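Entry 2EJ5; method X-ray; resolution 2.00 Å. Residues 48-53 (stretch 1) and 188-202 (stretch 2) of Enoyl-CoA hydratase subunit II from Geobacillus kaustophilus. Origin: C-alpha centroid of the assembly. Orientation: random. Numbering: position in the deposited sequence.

Stretch 1, residues 48-53: VRCVVI
Stretch 2 188-202: EVKQFAERLSAMPTK

How does the helix of stretch 2 lie against stretch 1? Stretch 1 is extended except at R49, whose psi is -5°; the loop at V48 and R49 leads into a strand that runs through V51, V52 and I53. The helix, already under way at E188, runs nearly antiparallel to it, at 155° between N-to-C directions, with the axes 8.1 Å apart at closest approach. The register is set by R49 and S197, whose CA atoms are 4.6 Å apart. Together the stretches bury 440 Å². As befits a strand (V52 phi/psi -118/128), side chains alternate: C50 and V52 point toward the helix, V51 away.

What packs along the turns before the helix ends? V189 (chi1 t) points sideways, and its CG1 lies 4.3 Å from CG1 of V52, also t. One turn on, A193 points toward the strand, and its CB comes within 3.4 Å of V52 CG2. Alanine's short side chain suits this close approach. K190, Q191, E194 and R195 make no contact here.

How does the helix finish against C50 and R49? L196 (chi1 m, chi2 t) sets its CB 3.8 Å from SG of C50, whose chi1 is t. S197, phi/psi -65/-13 and chi1 p, turns its hydroxyl back on its own helix, where OG donates to E194 O at 2.9 Å, satisfying a polar group in a buried place. Its CB meets C50 CB at 3.9 Å and R49 CB at 4.1 Å. The backbone then leaves helical geometry: M199 N still donates to L196 O at 2.9 Å, but M199 itself has phi/psi -85/171.

What anchors the arginine? R49 (phi/psi -119/-5; chi m, t, p, then -172°) points toward stretch 2 and has 121 Å² covered by it. S197 O lies over one face of the guanidinium, 2.9 Å from R49 NE but at a poor angle for a hydrogen bond, and A198 CA lies over that same face. In the edge direction, R49 NH2 donates to M199 O at 2.8 Å and R49 NE donates to T201 OG1 at 2.9 Å, N-H...acceptor 165°. Such planar, multi-donor chemistry suits a site rich in carbonyls.

How is the far end closed? P200 occupies the N-cap position, and T201 (chi1 -44°) begins the next helix, pointing toward R49. Its OG1 also donates to a water at 2.8 Å; that water donates to R49 O at 2.6 Å and L196 O at 2.8 Å, joining carbonyls of both stretches.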

ATOM      1  N   VAL A  48      -7.787   2.519 -31.434  1.00 23.32           N
ATOM      2  CA  VAL A  48      -8.338   2.288 -30.095  1.00 20.67           C
ATOM      3  C   VAL A  48      -7.471   3.038 -29.083  1.00 19.40           C
ATOM      4  O   VAL A  48      -6.252   2.837 -29.031  1.00 19.70           O
ATOM      5  CB  VAL A  48      -8.407   0.757 -29.739  1.00 20.97           C
ATOM      6  CG1 VAL A  48      -8.811   0.541 -28.233  1.00 17.97           C
ATOM      7  CG2 VAL A  48      -9.405   0.051 -30.646  1.00 19.73           C
ATOM      8  N   ARG A  49      -8.087   3.953 -28.330  1.00 18.59           N
ATOM      9  CA  ARG A  49      -7.353   4.735 -27.329  1.00 17.80           C
ATOM     10  C   ARG A  49      -7.865   4.507 -25.906  1.00 17.28           C
ATOM     11  O   ARG A  49      -7.304   5.043 -24.971  1.00 17.79           O
ATOM     12  CB  ARG A  49      -7.341   6.227 -27.700  1.00 17.74           C
ATOM     13  CG  ARG A  49      -6.407   6.541 -28.914  1.00 19.03           C
ATOM     14  CD  ARG A  49      -6.695   7.910 -29.485  1.00 20.76           C
ATOM     15  NE  ARG A  49      -6.090   8.957 -28.665  1.00 20.43           N
ATOM     16  CZ  ARG A  49      -6.302  10.252 -28.847  1.00 23.32           C
ATOM     17  NH1 ARG A  49      -7.150  10.655 -29.821  1.00 23.69           N
ATOM     18  NH2 ARG A  49      -5.718  11.137 -28.041  1.00 20.25           N
ATOM     19  N   CYS A  50      -8.937   3.736 -25.752  1.00 17.57           N
ATOM     20  CA  CYS A  50      -9.471   3.378 -24.447  1.00 17.76           C
ATOM     21  C   CYS A  50     -10.226   2.092 -24.583  1.00 18.26           C
ATOM     22  O   CYS A  50     -10.782   1.790 -25.656  1.00 17.12           O
ATOM     23  CB  CYS A  50     -10.429   4.457 -23.903  1.00 18.62           C
ATOM     24  SG  CYS A  50     -10.950   4.248 -22.137  1.00 19.41           S
ATOM     25  N   VAL A  51     -10.263   1.316 -23.518  1.00 16.79           N
ATOM     26  CA  VAL A  51     -11.058   0.098 -23.532  1.00 17.49           C
ATOM     27  C   VAL A  51     -12.050   0.138 -22.413  1.00 17.36           C
ATOM     28  O   VAL A  51     -11.723   0.538 -21.296  1.00 17.14           O
ATOM     29  CB  VAL A  51     -10.183  -1.209 -23.413  1.00 16.85           C
ATOM     30  CG1 VAL A  51     -11.073  -2.460 -23.386  1.00 18.74           C
ATOM     31  CG2 VAL A  51      -9.217  -1.298 -24.579  1.00 21.85           C
ATOM     32  N   VAL A  52     -13.277  -0.280 -22.694  1.00 16.71           N
ATOM     33  CA  VAL A  52     -14.260  -0.421 -21.635  1.00 17.19           C
ATOM     34  C   VAL A  52     -14.684  -1.867 -21.554  1.00 17.84           C
ATOM     35  O   VAL A  52     -15.106  -2.447 -22.542  1.00 19.57           O
ATOM     36  CB  VAL A  52     -15.517   0.490 -21.856  1.00 17.50           C
ATOM     37  CG1 VAL A  52     -16.580   0.289 -20.719  1.00 17.31           C
ATOM     38  CG2 VAL A  52     -15.105   1.941 -21.947  1.00 19.41           C
ATOM     39  N   ILE A  53     -14.615  -2.442 -20.366  1.00 18.45           N
ATOM     40  CA  ILE A  53     -15.192  -3.783 -20.124  1.00 17.73           C
ATOM     41  C   ILE A  53     -16.431  -3.622 -19.247  1.00 18.76           C
ATOM     42  O   ILE A  53     -16.389  -2.982 -18.187  1.00 18.13           O
ATOM     43  CB  ILE A  53     -14.150  -4.697 -19.410  1.00 17.36           C
ATOM     44  CG1 ILE A  53     -12.861  -4.727 -20.235  1.00 14.78           C
ATOM     45  CG2 ILE A  53     -14.771  -6.060 -19.049  1.00 17.97           C
ATOM     46  CD1 ILE A  53     -11.710  -5.644 -19.713  1.00 19.38           C
ATOM     47  N   GLU A 188     -22.607   8.684 -18.371  1.00 19.72           N
ATOM     48  CA  GLU A 188     -21.379   8.969 -17.601  1.00 20.73           C
ATOM     49  C   GLU A 188     -20.240   8.030 -17.938  1.00 19.66           C
ATOM     50  O   GLU A 188     -19.071   8.458 -17.965  1.00 20.05           O
ATOM     51  CB  GLU A 188     -21.635   8.929 -16.110  1.00 20.96           C
ATOM     52  CG  GLU A 188     -22.585   9.970 -15.668  1.00 27.29           C
ATOM     53  CD  GLU A 188     -21.895  11.149 -15.068  1.00 36.47           C
ATOM     54  OE1 GLU A 188     -20.852  11.617 -15.623  1.00 38.66           O
ATOM     55  OE2 GLU A 188     -22.418  11.603 -14.022  1.00 42.08           O
ATOM     56  N   VAL A 189     -20.570   6.748 -18.148  1.00 18.59           N
ATOM     57  CA  VAL A 189     -19.594   5.784 -18.640  1.00 18.99           C
ATOM     58  C   VAL A 189     -19.031   6.219 -19.997  1.00 19.24           C
ATOM     59  O   VAL A 189     -17.814   6.301 -20.171  1.00 18.76           O
ATOM     60  CB  VAL A 189     -20.184   4.337 -18.718  1.00 19.20           C
ATOM     61  CG1 VAL A 189     -19.230   3.411 -19.407  1.00 18.49           C
ATOM     62  CG2 VAL A 189     -20.517   3.834 -17.315  1.00 15.16           C
ATOM     63  N   LYS A 190     -19.905   6.497 -20.968  1.00 19.33           N
ATOM     64  CA  LYS A 190     -19.391   6.953 -22.256  1.00 19.65           C
ATOM     65  C   LYS A 190     -18.542   8.216 -22.153  1.00 18.30           C
ATOM     66  O   LYS A 190     -17.520   8.292 -22.793  1.00 19.01           O
ATOM     67  CB  LYS A 190     -20.458   7.021 -23.389  1.00 20.59           C
ATOM     68  CG  LYS A 190     -21.412   8.155 -23.402  1.00 24.43           C
ATOM     69  CD  LYS A 190     -22.186   8.269 -24.786  1.00 21.09           C
ATOM     70  CE  LYS A 190     -21.437   9.073 -25.847  1.00 26.72           C
ATOM     71  NZ  LYS A 190     -22.339   9.396 -27.014  1.00 27.02           N
ATOM     72  N   GLN A 191     -18.939   9.192 -21.348  1.00 18.13           N
ATOM     73  CA  GLN A 191     -18.149  10.425 -21.275  1.00 18.86           C
ATOM     74  C   GLN A 191     -16.755  10.181 -20.642  1.00 18.23           C
ATOM     75  O   GLN A 191     -15.765  10.785 -21.050  1.00 17.32           O
ATOM     76  CB  GLN A 191     -18.898  11.497 -20.456  1.00 19.37           C
ATOM     77  CG  GLN A 191     -20.220  11.993 -21.099  1.00 18.52           C
ATOM     78  CD  GLN A 191     -20.723  13.279 -20.446  1.00 21.65           C
ATOM     79  OE1 GLN A 191     -21.843  13.747 -20.728  1.00 24.71           O
ATOM     80  NE2 GLN A 191     -19.901  13.857 -19.570  1.00 21.49           N
ATOM     81  N   PHE A 192     -16.699   9.299 -19.636  1.00 18.18           N
ATOM     82  CA  PHE A 192     -15.415   8.972 -18.963  1.00 18.38           C
ATOM     83  C   PHE A 192     -14.484   8.280 -19.960  1.00 18.13           C
ATOM     84  O   PHE A 192     -13.330   8.659 -20.107  1.00 17.12           O
ATOM     85  CB  PHE A 192     -15.682   8.091 -17.712  1.00 18.59           C
ATOM     86  CG  PHE A 192     -14.460   7.887 -16.831  1.00 20.21           C
ATOM     87  CD1 PHE A 192     -14.109   8.838 -15.885  1.00 22.86           C
ATOM     88  CD2 PHE A 192     -13.687   6.730 -16.946  1.00 18.34           C
ATOM     89  CE1 PHE A 192     -12.988   8.653 -15.067  1.00 26.63           C
ATOM     90  CE2 PHE A 192     -12.548   6.533 -16.145  1.00 21.65           C
ATOM     91  CZ  PHE A 192     -12.202   7.489 -15.205  1.00 22.77           C
ATOM     92  N   ALA A 193     -15.005   7.275 -20.673  1.00 17.85           N
ATOM     93  CA  ALA A 193     -14.230   6.586 -21.699  1.00 17.53           C
ATOM     94  C   ALA A 193     -13.808   7.515 -22.840  1.00 18.27           C
ATOM     95  O   ALA A 193     -12.655   7.486 -23.268  1.00 18.61           O
ATOM     96  CB  ALA A 193     -14.982   5.362 -22.232  1.00 16.94           C
ATOM     97  N   GLU A 194     -14.709   8.379 -23.308  1.00 18.18           N
ATOM     98  CA  GLU A 194     -14.308   9.287 -24.363  1.00 18.36           C
ATOM     99  C   GLU A 194     -13.320  10.283 -23.867  1.00 17.53           C
ATOM    100  O   GLU A 194     -12.378  10.591 -24.561  1.00 17.53           O
ATOM    101  CB  GLU A 194     -15.518   9.935 -25.039  1.00 20.09           C
ATOM    102  CG  GLU A 194     -16.370   8.821 -25.702  1.00 23.09           C
ATOM    103  CD  GLU A 194     -17.529   9.338 -26.526  1.00 29.68           C
ATOM    104  OE1 GLU A 194     -17.942  10.516 -26.324  1.00 28.84           O
ATOM    105  OE2 GLU A 194     -18.031   8.527 -27.346  1.00 28.89           O
ATOM    106  N   ARG A 195     -13.472  10.721 -22.625  1.00 17.86           N
ATOM    107  CA  ARG A 195     -12.497  11.632 -22.060  1.00 18.12           C
ATOM    108  C   ARG A 195     -11.090  11.012 -22.034  1.00 17.43           C
ATOM    109  O   ARG A 195     -10.131  11.676 -22.380  1.00 16.56           O
ATOM    110  CB  ARG A 195     -12.933  12.075 -20.669  1.00 18.62           C
ATOM    111  CG  ARG A 195     -11.816  12.590 -19.851  1.00 22.90           C
ATOM    112  CD  ARG A 195     -12.277  12.952 -18.444  1.00 29.68           C
ATOM    113  NE  ARG A 195     -11.224  13.705 -17.759  1.00 30.18           N
ATOM    114  CZ  ARG A 195     -11.164  13.891 -16.441  1.00 33.22           C
ATOM    115  NH1 ARG A 195     -12.096  13.372 -15.638  1.00 36.79           N
ATOM    116  NH2 ARG A 195     -10.166  14.596 -15.926  1.00 31.98           N
ATOM    117  N   LEU A 196     -10.967   9.737 -21.636  1.00 16.20           N
ATOM    118  CA  LEU A 196      -9.655   9.047 -21.676  1.00 16.40           C
ATOM    119  C   LEU A 196      -9.161   8.845 -23.104  1.00 16.85           C
ATOM    120  O   LEU A 196      -7.956   9.017 -23.391  1.00 16.24           O
ATOM    121  CB  LEU A 196      -9.763   7.684 -21.014  1.00 15.57           C
ATOM    122  CG  LEU A 196      -9.813   7.709 -19.478  1.00 19.44           C
ATOM    123  CD1 LEU A 196     -10.351   6.385 -18.984  1.00 20.04           C
ATOM    124  CD2 LEU A 196      -8.393   7.917 -18.973  1.00 17.41           C
ATOM    125  N   SER A 197     -10.101   8.509 -24.005  1.00 16.60           N
ATOM    126  CA  SER A 197      -9.742   8.233 -25.413  1.00 18.10           C
ATOM    127  C   SER A 197      -9.186   9.470 -26.143  1.00 18.85           C
ATOM    128  O   SER A 197      -8.582   9.359 -27.231  1.00 19.34           O
ATOM    129  CB  SER A 197     -10.922   7.594 -26.156  1.00 17.68           C
ATOM    130  OG  SER A 197     -11.803   8.602 -26.643  1.00 21.66           O
ATOM    131  N   ALA A 198      -9.359  10.643 -25.514  1.00 18.69           N
ATOM    132  CA  ALA A 198      -8.855  11.900 -26.047  1.00 18.88           C
ATOM    133  C   ALA A 198      -7.503  12.318 -25.475  1.00 19.12           C
ATOM    134  O   ALA A 198      -6.899  13.284 -25.941  1.00 17.83           O
ATOM    135  CB  ALA A 198      -9.895  13.039 -25.811  1.00 20.48           C
ATOM    136  N   MET A 199      -7.026  11.596 -24.458  1.00 18.38           N
ATOM    137  CA  MET A 199      -5.782  11.958 -23.781  1.00 18.03           C
ATOM    138  C   MET A 199      -4.584  11.378 -24.539  1.00 17.56           C
ATOM    139  O   MET A 199      -4.784  10.601 -25.500  1.00 18.86           O
ATOM    140  CB  MET A 199      -5.829  11.413 -22.325  1.00 18.28           C
ATOM    141  CG  MET A 199      -6.980  11.947 -21.498  1.00 19.33           C
ATOM    142  SD  MET A 199      -6.672  11.708 -19.732  1.00 19.41           S
ATOM    143  CE  MET A 199      -5.456  13.015 -19.446  1.00 24.67           C
ATOM    144  N   PRO A 200      -3.345  11.762 -24.156  1.00 16.85           N
ATOM    145  CA  PRO A 200      -2.127  11.239 -24.823  1.00 16.59           C
ATOM    146  C   PRO A 200      -1.913   9.758 -24.522  1.00 16.52           C
ATOM    147  O   PRO A 200      -1.218   9.390 -23.575  1.00 15.93           O
ATOM    148  CB  PRO A 200      -0.994  12.058 -24.200  1.00 15.15           C
ATOM    149  CG  PRO A 200      -1.663  13.267 -23.645  1.00 15.88           C
ATOM    150  CD  PRO A 200      -2.984  12.738 -23.114  1.00 16.29           C
ATOM    151  N   THR A 201      -2.548   8.929 -25.326  1.00 16.42           N
ATOM    152  CA  THR A 201      -2.573   7.497 -25.131  1.00 17.26           C
ATOM    153  C   THR A 201      -1.175   6.855 -24.952  1.00 17.02           C
ATOM    154  O   THR A 201      -1.025   5.920 -24.158  1.00 15.58           O
ATOM    155  CB  THR A 201      -3.296   6.880 -26.350  1.00 18.21           C
ATOM    156  OG1 THR A 201      -4.456   7.684 -26.617  1.00 17.28           O
ATOM    157  CG2 THR A 201      -3.703   5.455 -26.059  1.00 17.05           C
ATOM    158  N   LYS A 202      -0.168   7.350 -25.673  1.00 17.14           N
ATOM    159  CA  LYS A 202       1.193   6.761 -25.559  1.00 18.53           C
ATOM    160  C   LYS A 202       1.807   7.057 -24.191  1.00 17.68           C
ATOM    161  O   LYS A 202       2.515   6.233 -23.631  1.00 18.19           O
ATOM    162  CB  LYS A 202       2.149   7.282 -26.632  1.00 20.24           C
ATOM    163  CG  LYS A 202       1.864   6.742 -28.075  1.00 24.56           C
ATOM    164  CD  LYS A 202       2.053   5.218 -28.221  1.00 29.02           C
ATOM    165  CE  LYS A 202       2.084   4.773 -29.694  1.00 29.46           C
ATOM    166  NZ  LYS A 202       1.445   5.748 -30.573  1.00 34.57           N
TER
HETATM  167  O   HOH W   1      -6.028   7.281 -24.375  1.00 16.93           O